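Local coordinates for DUF4848 domain-containing protein (Bacteroides thetaiotaomicron, PDB 4LB8) that is of unknown function but, carrying a signal sequence and a DUF4848 domain, is probably an exported protein, perhaps a lipoprotein, at residues Q63-I77 / L90-F102. Residues are numbered along the deposited sequence; the frame is centred on the assembly and turned at random.
Sequences QMILMQEADGELDKI and LYEKYKHKYGDVF
Ala70 and Tyr98 meet where the antiparallel helices of a helical hairpin, 63-80 and 84-98, pack tightly: the methyl CB of Ala70 lies over one face of the Tyr98 ring, 3.7 Å from its centroid. With CG anti to the backbone N (chi1 175°), the Tyr94 ring is carried across into the hole formed by Ala70, Glu73, Leu74 and Ile77. Its OH donates to Ala70 O at 2.7 Å from above the carbonyl plane, while Leu74 N reaches that oxygen from the opposite face. Toward the loop end, selenomethionine Met67 lays SE over the Phe102 ring, 4.4 Å from the centroid, a Met-aromatic contact, with its CE methyl over the same face. Leu66 CD2 touches both Val101 and Phe102. One water donates to Gln63 OE1 and Val101 O, while Gln63 NE2 is bonded to Asn128 O. The side of Lys97 and Glu69 is more open to solvent: the extended Lys97 chain brings NZ into a salt bridge with Glu73 OE1 (2.9 Å, syn side), and Tyr98 OH donates to the same oxygen (2.7 Å, anti side) from the opposite face of the carboxylate plane. Were Glu73 an alanine, the Lys97 ammonium would probably lose its carboxylate mate and the Tyr98 hydroxyl its acceptor. The chemistry implies a mostly apolar interface whose two tyrosine hydroxyls are satisfied by the facing helix.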
ATOM      1  N   GLN A  63     -30.926 -11.993   0.364  1.00 44.65           N
ATOM      2  CA  GLN A  63     -29.840 -11.216   0.943  1.00 42.92           C
ATOM      3  C   GLN A  63     -29.395 -10.122   0.000  1.00 46.79           C
ATOM      4  O   GLN A  63     -28.995  -9.052   0.472  1.00 47.47           O
ATOM      5  CB  GLN A  63     -28.680 -12.111   1.307  1.00 42.70           C
ATOM      6  CG  GLN A  63     -28.835 -12.604   2.717  1.00 43.56           C
ATOM      7  CD  GLN A  63     -27.633 -13.320   3.206  1.00 55.75           C
ATOM      8  OE1 GLN A  63     -26.488 -13.007   2.825  1.00 60.29           O
ATOM      9  NE2 GLN A  63     -27.872 -14.242   4.123  1.00 39.81           N
HETATM   10  N   MSE A  64     -29.531 -10.357  -1.324  1.00 41.43           N
HETATM   11  CA  MSE A  64     -29.224  -9.362  -2.335  1.00 41.23           C
HETATM   12  C   MSE A  64     -30.148  -8.122  -2.192  1.00 48.02           C
HETATM   13  O   MSE A  64     -29.641  -7.001  -2.219  1.00 48.82           O
HETATM   14  CB  MSE A  64     -29.325  -9.962  -3.736  1.00 43.04           C
HETATM   15  CG  MSE A  64     -28.732  -9.052  -4.794  1.00 49.91           C
HETATM   16 SE   MSE A  64     -30.000  -8.291  -6.083  0.75 59.35          SE
HETATM   17  CE  MSE A  64     -31.141  -7.436  -5.114  1.00 56.63           C
ATOM     18  N   ILE A  65     -31.487  -8.323  -2.031  1.00 45.49           N
ATOM     19  CA  ILE A  65     -32.471  -7.229  -1.882  1.00 46.25           C
ATOM     20  C   ILE A  65     -32.156  -6.442  -0.606  1.00 50.50           C
ATOM     21  O   ILE A  65     -32.204  -5.207  -0.625  1.00 52.61           O
ATOM     22  CB  ILE A  65     -33.959  -7.729  -1.924  1.00 49.62           C
ATOM     23  CG1 ILE A  65     -34.288  -8.575  -3.199  1.00 49.88           C
ATOM     24  CG2 ILE A  65     -34.985  -6.596  -1.670  1.00 49.41           C
ATOM     25  CD1 ILE A  65     -34.383  -7.821  -4.597  1.00 53.23           C
ATOM     26  N   LEU A  66     -31.773  -7.150   0.472  1.00 44.66           N
ATOM     27  CA  LEU A  66     -31.367  -6.527   1.731  1.00 44.17           C
ATOM     28  C   LEU A  66     -30.100  -5.673   1.536  1.00 45.32           C
ATOM     29  O   LEU A  66     -30.028  -4.608   2.122  1.00 47.26           O
ATOM     30  CB  LEU A  66     -31.142  -7.596   2.820  1.00 43.84           C
ATOM     31  CG  LEU A  66     -31.072  -7.081   4.251  1.00 48.96           C
ATOM     32  CD1 LEU A  66     -32.417  -6.533   4.704  1.00 50.21           C
ATOM     33  CD2 LEU A  66     -30.578  -8.166   5.180  1.00 50.79           C
HETATM   34  N   MSE A  67     -29.125  -6.124   0.720  1.00 39.09           N
HETATM   35  CA  MSE A  67     -27.879  -5.407   0.407  1.00 38.00           C
HETATM   36  C   MSE A  67     -28.200  -4.130  -0.369  1.00 44.19           C
HETATM   37  O   MSE A  67     -27.632  -3.078  -0.066  1.00 45.00           O
HETATM   38  CB  MSE A  67     -26.904  -6.303  -0.378  1.00 39.11           C
HETATM   39  CG  MSE A  67     -25.502  -5.694  -0.563  1.00 45.21           C
HETATM   40 SE   MSE A  67     -24.575  -5.303   1.107  0.75 52.35          SE
HETATM   41  CE  MSE A  67     -23.611  -7.000   1.350  1.00 47.28           C
ATOM     42  N   GLN A  68     -29.140  -4.199  -1.327  1.00 41.02           N
ATOM     43  CA  GLN A  68     -29.615  -3.015  -2.050  1.00 41.94           C
ATOM     44  C   GLN A  68     -30.142  -1.978  -1.036  1.00 48.81           C
ATOM     45  O   GLN A  68     -29.736  -0.813  -1.064  1.00 49.67           O
ATOM     46  CB  GLN A  68     -30.738  -3.380  -3.043  1.00 43.08           C
ATOM     47  CG  GLN A  68     -30.329  -4.202  -4.233  1.00 45.66           C
ATOM     48  CD  GLN A  68     -29.866  -3.366  -5.401  1.00 69.80           C
ATOM     49  OE1 GLN A  68     -28.683  -3.392  -5.769  1.00 55.49           O
ATOM     50  NE2 GLN A  68     -30.797  -2.649  -6.049  1.00 72.11           N
ATOM     51  N   GLU A  69     -31.020  -2.432  -0.122  1.00 46.40           N
ATOM     52  CA  GLU A  69     -31.636  -1.622   0.923  1.00 47.79           C
ATOM     53  C   GLU A  69     -30.595  -1.035   1.874  1.00 54.36           C
ATOM     54  O   GLU A  69     -30.660   0.158   2.189  1.00 55.76           O
ATOM     55  CB  GLU A  69     -32.632  -2.470   1.720  1.00 49.13           C
ATOM     56  CG  GLU A  69     -33.898  -2.826   0.969  1.00 57.47           C
ATOM     57  CD  GLU A  69     -34.918  -3.601   1.782  1.00 82.45           C
ATOM     58  OE1 GLU A  69     -34.685  -3.814   2.997  1.00 81.07           O
ATOM     59  OE2 GLU A  69     -35.961  -3.985   1.204  1.00 76.43           O
ATOM     60  N   ALA A  70     -29.641  -1.883   2.335  1.00 50.30           N
ATOM     61  CA  ALA A  70     -28.597  -1.526   3.288  1.00 49.47           C
ATOM     62  C   ALA A  70     -27.734  -0.409   2.734  1.00 52.35           C
ATOM     63  O   ALA A  70     -27.523   0.587   3.431  1.00 52.66           O
ATOM     64  CB  ALA A  70     -27.752  -2.750   3.622  1.00 49.02           C
ATOM     65  N   ASP A  71     -27.299  -0.554   1.448  1.00 47.21           N
ATOM     66  CA  ASP A  71     -26.470   0.382   0.684  1.00 46.54           C
ATOM     67  C   ASP A  71     -27.227   1.715   0.438  1.00 54.47           C
ATOM     68  O   ASP A  71     -26.666   2.797   0.681  1.00 54.77           O
ATOM     69  CB  ASP A  71     -25.989  -0.261  -0.635  1.00 46.30           C
ATOM     70  CG  ASP A  71     -24.773  -1.184  -0.501  1.00 52.67           C
ATOM     71  OD1 ASP A  71     -24.043  -1.076   0.515  1.00 52.89           O
ATOM     72  OD2 ASP A  71     -24.501  -1.949  -1.451  1.00 57.05           O
ATOM     73  N   GLY A  72     -28.495   1.615   0.026  1.00 52.58           N
ATOM     74  CA  GLY A  72     -29.382   2.758  -0.167  1.00 53.67           C
ATOM     75  C   GLY A  72     -29.541   3.551   1.117  1.00 58.16           C
ATOM     76  O   GLY A  72     -29.349   4.760   1.107  1.00 60.44           O
ATOM     77  N   GLU A  73     -29.807   2.865   2.245  1.00 53.17           N
ATOM     78  CA  GLU A  73     -29.938   3.460   3.582  1.00 53.51           C
ATOM     79  C   GLU A  73     -28.592   4.087   4.096  1.00 56.99           C
ATOM     80  O   GLU A  73     -28.646   5.087   4.807  1.00 57.88           O
ATOM     81  CB  GLU A  73     -30.463   2.403   4.582  1.00 54.62           C
ATOM     82  CG  GLU A  73     -30.839   2.952   5.954  1.00 64.67           C
ATOM     83  CD  GLU A  73     -31.475   2.012   6.962  1.00 78.03           C
ATOM     84  OE1 GLU A  73     -31.935   0.915   6.564  1.00 69.32           O
ATOM     85  OE2 GLU A  73     -31.549   2.396   8.154  1.00 68.67           O
ATOM     86  N   LEU A  74     -27.408   3.513   3.760  1.00 51.31           N
ATOM     87  CA  LEU A  74     -26.121   4.078   4.208  1.00 50.18           C
ATOM     88  C   LEU A  74     -25.860   5.412   3.485  1.00 58.67           C
ATOM     89  O   LEU A  74     -25.412   6.388   4.101  1.00 57.73           O
ATOM     90  CB  LEU A  74     -24.950   3.089   3.983  1.00 47.50           C
ATOM     91  CG  LEU A  74     -23.529   3.502   4.468  1.00 50.25           C
ATOM     92  CD1 LEU A  74     -23.518   3.959   5.926  1.00 50.69           C
ATOM     93  CD2 LEU A  74     -22.517   2.370   4.271  1.00 48.42           C
ATOM     94  N   ASP A  75     -26.167   5.439   2.178  1.00 58.75           N
ATOM     95  CA  ASP A  75     -26.018   6.608   1.324  1.00 60.41           C
ATOM     96  C   ASP A  75     -26.940   7.746   1.801  1.00 66.49           C
ATOM     97  O   ASP A  75     -26.545   8.907   1.747  1.00 67.40           O
ATOM     98  CB  ASP A  75     -26.322   6.234  -0.127  1.00 62.97           C
ATOM     99  CG  ASP A  75     -25.731   7.211  -1.115  1.00 85.27           C
ATOM    100  OD1 ASP A  75     -24.508   7.121  -1.379  1.00 85.41           O
ATOM    101  OD2 ASP A  75     -26.485   8.083  -1.616  1.00 98.76           O
ATOM    102  N   LYS A  76     -28.140   7.404   2.304  1.00 62.97           N
ATOM    103  CA  LYS A  76     -29.108   8.374   2.807  1.00 64.48           C
ATOM    104  C   LYS A  76     -28.676   8.913   4.171  1.00 69.89           C
ATOM    105  O   LYS A  76     -28.962  10.071   4.473  1.00 71.40           O
ATOM    106  CB  LYS A  76     -30.527   7.769   2.874  1.00 67.21           C
ATOM    107  CG  LYS A  76     -31.191   7.601   1.497  1.00 73.11           C
ATOM    108  CD  LYS A  76     -32.688   7.258   1.596  1.00 85.69           C
ATOM    109  CE  LYS A  76     -33.118   6.136   0.662  1.00 94.75           C
ATOM    110  NZ  LYS A  76     -34.492   5.645   0.966  1.00 99.35           N
ATOM    111  N   ILE A  77     -27.987   8.087   4.987  1.00 66.04           N
ATOM    112  CA  ILE A  77     -27.504   8.470   6.321  1.00 65.78           C
ATOM    113  C   ILE A  77     -26.360   9.489   6.193  1.00 71.02           C
ATOM    114  O   ILE A  77     -26.261  10.391   7.020  1.00 71.67           O
ATOM    115  CB  ILE A  77     -27.100   7.224   7.163  1.00 66.73           C
ATOM    116  CG1 ILE A  77     -28.348   6.574   7.784  1.00 66.89           C
ATOM    117  CG2 ILE A  77     -26.076   7.584   8.269  1.00 68.04           C
ATOM    118  CD1 ILE A  77     -28.098   5.267   8.585  1.00 70.15           C
ATOM    119  N   LEU A  90     -26.915   7.756  14.110  1.00 65.17           N
ATOM    120  CA  LEU A  90     -27.618   7.114  12.994  1.00 63.90           C
ATOM    121  C   LEU A  90     -26.978   5.771  12.632  1.00 65.34           C
ATOM    122  O   LEU A  90     -27.680   4.754  12.519  1.00 65.97           O
ATOM    123  CB  LEU A  90     -27.593   8.032  11.750  1.00 63.64           C
ATOM    124  CG  LEU A  90     -28.670   9.100  11.602  1.00 69.65           C
ATOM    125  CD1 LEU A  90     -28.217  10.186  10.646  1.00 69.28           C
ATOM    126  CD2 LEU A  90     -29.956   8.514  11.069  1.00 72.19           C
ATOM    127  N   TYR A  91     -25.634   5.783  12.466  1.00 57.23           N
ATOM    128  CA  TYR A  91     -24.831   4.641  12.045  1.00 53.81           C
ATOM    129  C   TYR A  91     -24.794   3.505  13.086  1.00 57.76           C
ATOM    130  O   TYR A  91     -24.611   2.355  12.685  1.00 55.83           O
ATOM    131  CB  TYR A  91     -23.413   5.099  11.674  1.00 51.87           C
ATOM    132  CG  TYR A  91     -22.556   4.026  11.044  1.00 49.09           C
ATOM    133  CD1 TYR A  91     -22.861   3.507   9.785  1.00 49.25           C
ATOM    134  CD2 TYR A  91     -21.419   3.554  11.686  1.00 48.95           C
ATOM    135  CE1 TYR A  91     -22.069   2.516   9.199  1.00 47.39           C
ATOM    136  CE2 TYR A  91     -20.605   2.587  11.098  1.00 48.66           C
ATOM    137  CZ  TYR A  91     -20.950   2.050   9.870  1.00 53.20           C
ATOM    138  OH  TYR A  91     -20.154   1.074   9.335  1.00 53.17           O
ATOM    139  N   GLU A  92     -24.978   3.808  14.392  1.00 56.71           N
ATOM    140  CA  GLU A  92     -25.025   2.790  15.450  1.00 57.79           C
ATOM    141  C   GLU A  92     -26.301   1.973  15.309  1.00 62.35           C
ATOM    142  O   GLU A  92     -26.269   0.739  15.435  1.00 61.69           O
ATOM    143  CB  GLU A  92     -24.935   3.401  16.865  1.00 61.26           C
ATOM    144  CG  GLU A  92     -23.511   3.619  17.367  1.00 78.22           C
ATOM    145  CD  GLU A  92     -22.599   2.404  17.442  1.00107.27           C
ATOM    146  OE1 GLU A  92     -22.870   1.513  18.279  1.00107.72           O
ATOM    147  OE2 GLU A  92     -21.597   2.359  16.687  1.00 98.75           O
ATOM    148  N   LYS A  93     -27.416   2.670  14.995  1.00 59.20           N
ATOM    149  CA  LYS A  93     -28.744   2.086  14.791  1.00 59.33           C
ATOM    150  C   LYS A  93     -28.720   1.247  13.507  1.00 60.90           C
ATOM    151  O   LYS A  93     -29.190   0.112  13.524  1.00 61.13           O
ATOM    152  CB  LYS A  93     -29.827   3.185  14.773  1.00 63.70           C
ATOM    153  CG  LYS A  93     -29.996   3.838  16.150  1.00 79.69           C
ATOM    154  CD  LYS A  93     -30.899   5.068  16.164  1.00 93.28           C
ATOM    155  CE  LYS A  93     -31.339   5.465  17.564  1.00104.17           C
ATOM    156  NZ  LYS A  93     -30.247   6.107  18.350  1.00113.26           N
ATOM    157  N   TYR A  94     -28.082   1.767  12.434  1.00 54.71           N
ATOM    158  CA  TYR A  94     -27.869   1.088  11.150  1.00 51.99           C
ATOM    159  C   TYR A  94     -27.112  -0.251  11.343  1.00 54.93           C
ATOM    160  O   TYR A  94     -27.587  -1.286  10.861  1.00 53.84           O
ATOM    161  CB  TYR A  94     -27.095   2.012  10.193  1.00 51.24           C
ATOM    162  CG  TYR A  94     -26.711   1.393   8.865  1.00 49.99           C
ATOM    163  CD1 TYR A  94     -27.582   1.427   7.777  1.00 51.38           C
ATOM    164  CD2 TYR A  94     -25.451   0.824   8.676  1.00 48.75           C
ATOM    165  CE1 TYR A  94     -27.219   0.884   6.546  1.00 49.73           C
ATOM    166  CE2 TYR A  94     -25.082   0.265   7.453  1.00 47.68           C
ATOM    167  CZ  TYR A  94     -25.961   0.316   6.387  1.00 51.30           C
ATOM    168  OH  TYR A  94     -25.571  -0.196   5.175  1.00 44.32           O
ATOM    169  N   LYS A  95     -25.926  -0.221  12.018  1.00 51.12           N
ATOM    170  CA  LYS A  95     -25.112  -1.412  12.293  1.00 48.96           C
ATOM    171  C   LYS A  95     -25.939  -2.447  13.049  1.00 57.34           C
ATOM    172  O   LYS A  95     -26.054  -3.565  12.566  1.00 57.81           O
ATOM    173  CB  LYS A  95     -23.865  -1.048  13.079  1.00 48.32           C
ATOM    174  CG  LYS A  95     -22.799  -0.382  12.254  1.00 40.16           C
ATOM    175  CD  LYS A  95     -21.530  -0.148  13.088  1.00 46.61           C
ATOM    176  CE  LYS A  95     -20.469  -1.212  12.888  1.00 57.79           C
ATOM    177  NZ  LYS A  95     -19.164  -0.829  13.496  1.00 65.99           N
ATOM    178  N   HIS A  96     -26.610  -2.054  14.161  1.00 56.03           N
ATOM    179  CA  HIS A  96     -27.483  -2.948  14.920  1.00 57.49           C
ATOM    180  C   HIS A  96     -28.505  -3.644  13.992  1.00 59.22           C
ATOM    181  O   HIS A  96     -28.713  -4.856  14.113  1.00 58.88           O
ATOM    182  CB  HIS A  96     -28.208  -2.185  16.048  1.00 61.78           C
ATOM    183  CG  HIS A  96     -29.201  -3.037  16.794  1.00 68.01           C
ATOM    184  ND1 HIS A  96     -28.803  -3.892  17.820  1.00 70.79           N
ATOM    185  CD2 HIS A  96     -30.535  -3.195  16.596  1.00 71.68           C
ATOM    186  CE1 HIS A  96     -29.902  -4.521  18.217  1.00 71.40           C
ATOM    187  NE2 HIS A  96     -30.969  -4.141  17.509  1.00 72.22           N
ATOM    188  N   LYS A  97     -29.116  -2.877  13.063  1.00 53.70           N
ATOM    189  CA  LYS A  97     -30.116  -3.329  12.101  1.00 52.24           C
ATOM    190  C   LYS A  97     -29.573  -4.409  11.141  1.00 56.97           C
ATOM    191  O   LYS A  97     -30.244  -5.426  10.955  1.00 57.70           O
ATOM    192  CB  LYS A  97     -30.669  -2.129  11.296  1.00 53.07           C
ATOM    193  CG  LYS A  97     -31.788  -2.496  10.313  1.00 50.25           C
ATOM    194  CD  LYS A  97     -32.374  -1.294   9.582  1.00 54.94           C
ATOM    195  CE  LYS A  97     -33.495  -1.699   8.641  1.00 55.54           C
ATOM    196  NZ  LYS A  97     -34.070  -0.539   7.900  1.00 63.44           N
ATOM    197  N   TYR A  98     -28.378  -4.189  10.540  1.00 52.49           N
ATOM    198  CA  TYR A  98     -27.777  -5.058   9.518  1.00 50.67           C
ATOM    199  C   TYR A  98     -26.621  -5.970   9.985  1.00 52.30           C
ATOM    200  O   TYR A  98     -26.274  -6.893   9.260  1.00 49.57           O
ATOM    201  CB  TYR A  98     -27.258  -4.177   8.354  1.00 51.31           C
ATOM    202  CG  TYR A  98     -28.371  -3.479   7.608  1.00 54.29           C
ATOM    203  CD1 TYR A  98     -29.195  -4.176   6.730  1.00 55.90           C
ATOM    204  CD2 TYR A  98     -28.627  -2.122   7.806  1.00 56.13           C
ATOM    205  CE1 TYR A  98     -30.262  -3.550   6.081  1.00 57.46           C
ATOM    206  CE2 TYR A  98     -29.690  -1.483   7.161  1.00 57.62           C
ATOM    207  CZ  TYR A  98     -30.506  -2.203   6.300  1.00 63.28           C
ATOM    208  OH  TYR A  98     -31.533  -1.585   5.631  1.00 63.36           O
ATOM    209  N   GLY A  99     -26.045  -5.699  11.157  1.00 50.27           N
ATOM    210  CA  GLY A  99     -24.886  -6.393  11.720  1.00 49.36           C
ATOM    211  C   GLY A  99     -24.987  -7.861  12.067  1.00 54.29           C
ATOM    212  O   GLY A  99     -23.993  -8.437  12.512  1.00 54.14           O
ATOM    213  N   ASP A 100     -26.157  -8.483  11.852  1.00 51.87           N
ATOM    214  CA  ASP A 100     -26.376  -9.904  12.088  1.00 52.02           C
ATOM    215  C   ASP A 100     -26.351 -10.684  10.758  1.00 53.93           C
ATOM    216  O   ASP A 100     -25.519 -11.596  10.612  1.00 54.34           O
ATOM    217  CB  ASP A 100     -27.668 -10.123  12.872  1.00 55.85           C
ATOM    218  CG  ASP A 100     -27.453  -9.764  14.327  1.00 78.96           C
ATOM    219  OD1 ASP A 100     -27.370  -8.545  14.636  1.00 83.12           O
ATOM    220  OD2 ASP A 100     -27.234 -10.689  15.135  1.00 86.58           O
ATOM    221  N   VAL A 101     -27.214 -10.302   9.776  1.00 46.11           N
ATOM    222  CA  VAL A 101     -27.219 -10.905   8.432  1.00 43.51           C
ATOM    223  C   VAL A 101     -25.866 -10.561   7.753  1.00 47.35           C
ATOM    224  O   VAL A 101     -25.226 -11.429   7.137  1.00 47.07           O
ATOM    225  CB  VAL A 101     -28.426 -10.425   7.578  1.00 46.37           C
ATOM    226  CG1 VAL A 101     -28.444 -11.103   6.220  1.00 44.91           C
ATOM    227  CG2 VAL A 101     -29.744 -10.668   8.298  1.00 47.16           C
ATOM    228  N   PHE A 102     -25.418  -9.289   7.922  1.00 41.41           N
ATOM    229  CA  PHE A 102     -24.182  -8.792   7.345  1.00 38.86           C
ATOM    230  C   PHE A 102     -23.108  -8.590   8.382  1.00 43.13           C
ATOM    231  O   PHE A 102     -23.339  -8.648   9.577  1.00 45.86           O
ATOM    232  CB  PHE A 102     -24.411  -7.507   6.529  1.00 39.43           C
ATOM    233  CG  PHE A 102     -25.339  -7.719   5.364  1.00 39.53           C
ATOM    234  CD1 PHE A 102     -25.226  -8.851   4.558  1.00 41.75           C
ATOM    235  CD2 PHE A 102     -26.337  -6.792   5.073  1.00 41.60           C
ATOM    236  CE1 PHE A 102     -26.084  -9.042   3.464  1.00 42.51           C
ATOM    237  CE2 PHE A 102     -27.208  -6.990   3.995  1.00 44.49           C
ATOM    238  CZ  PHE A 102     -27.064  -8.106   3.188  1.00 42.23           C
TER
HETATM  239  O   HOH W   1     -24.263 -12.464   4.775  1.00 35.73           O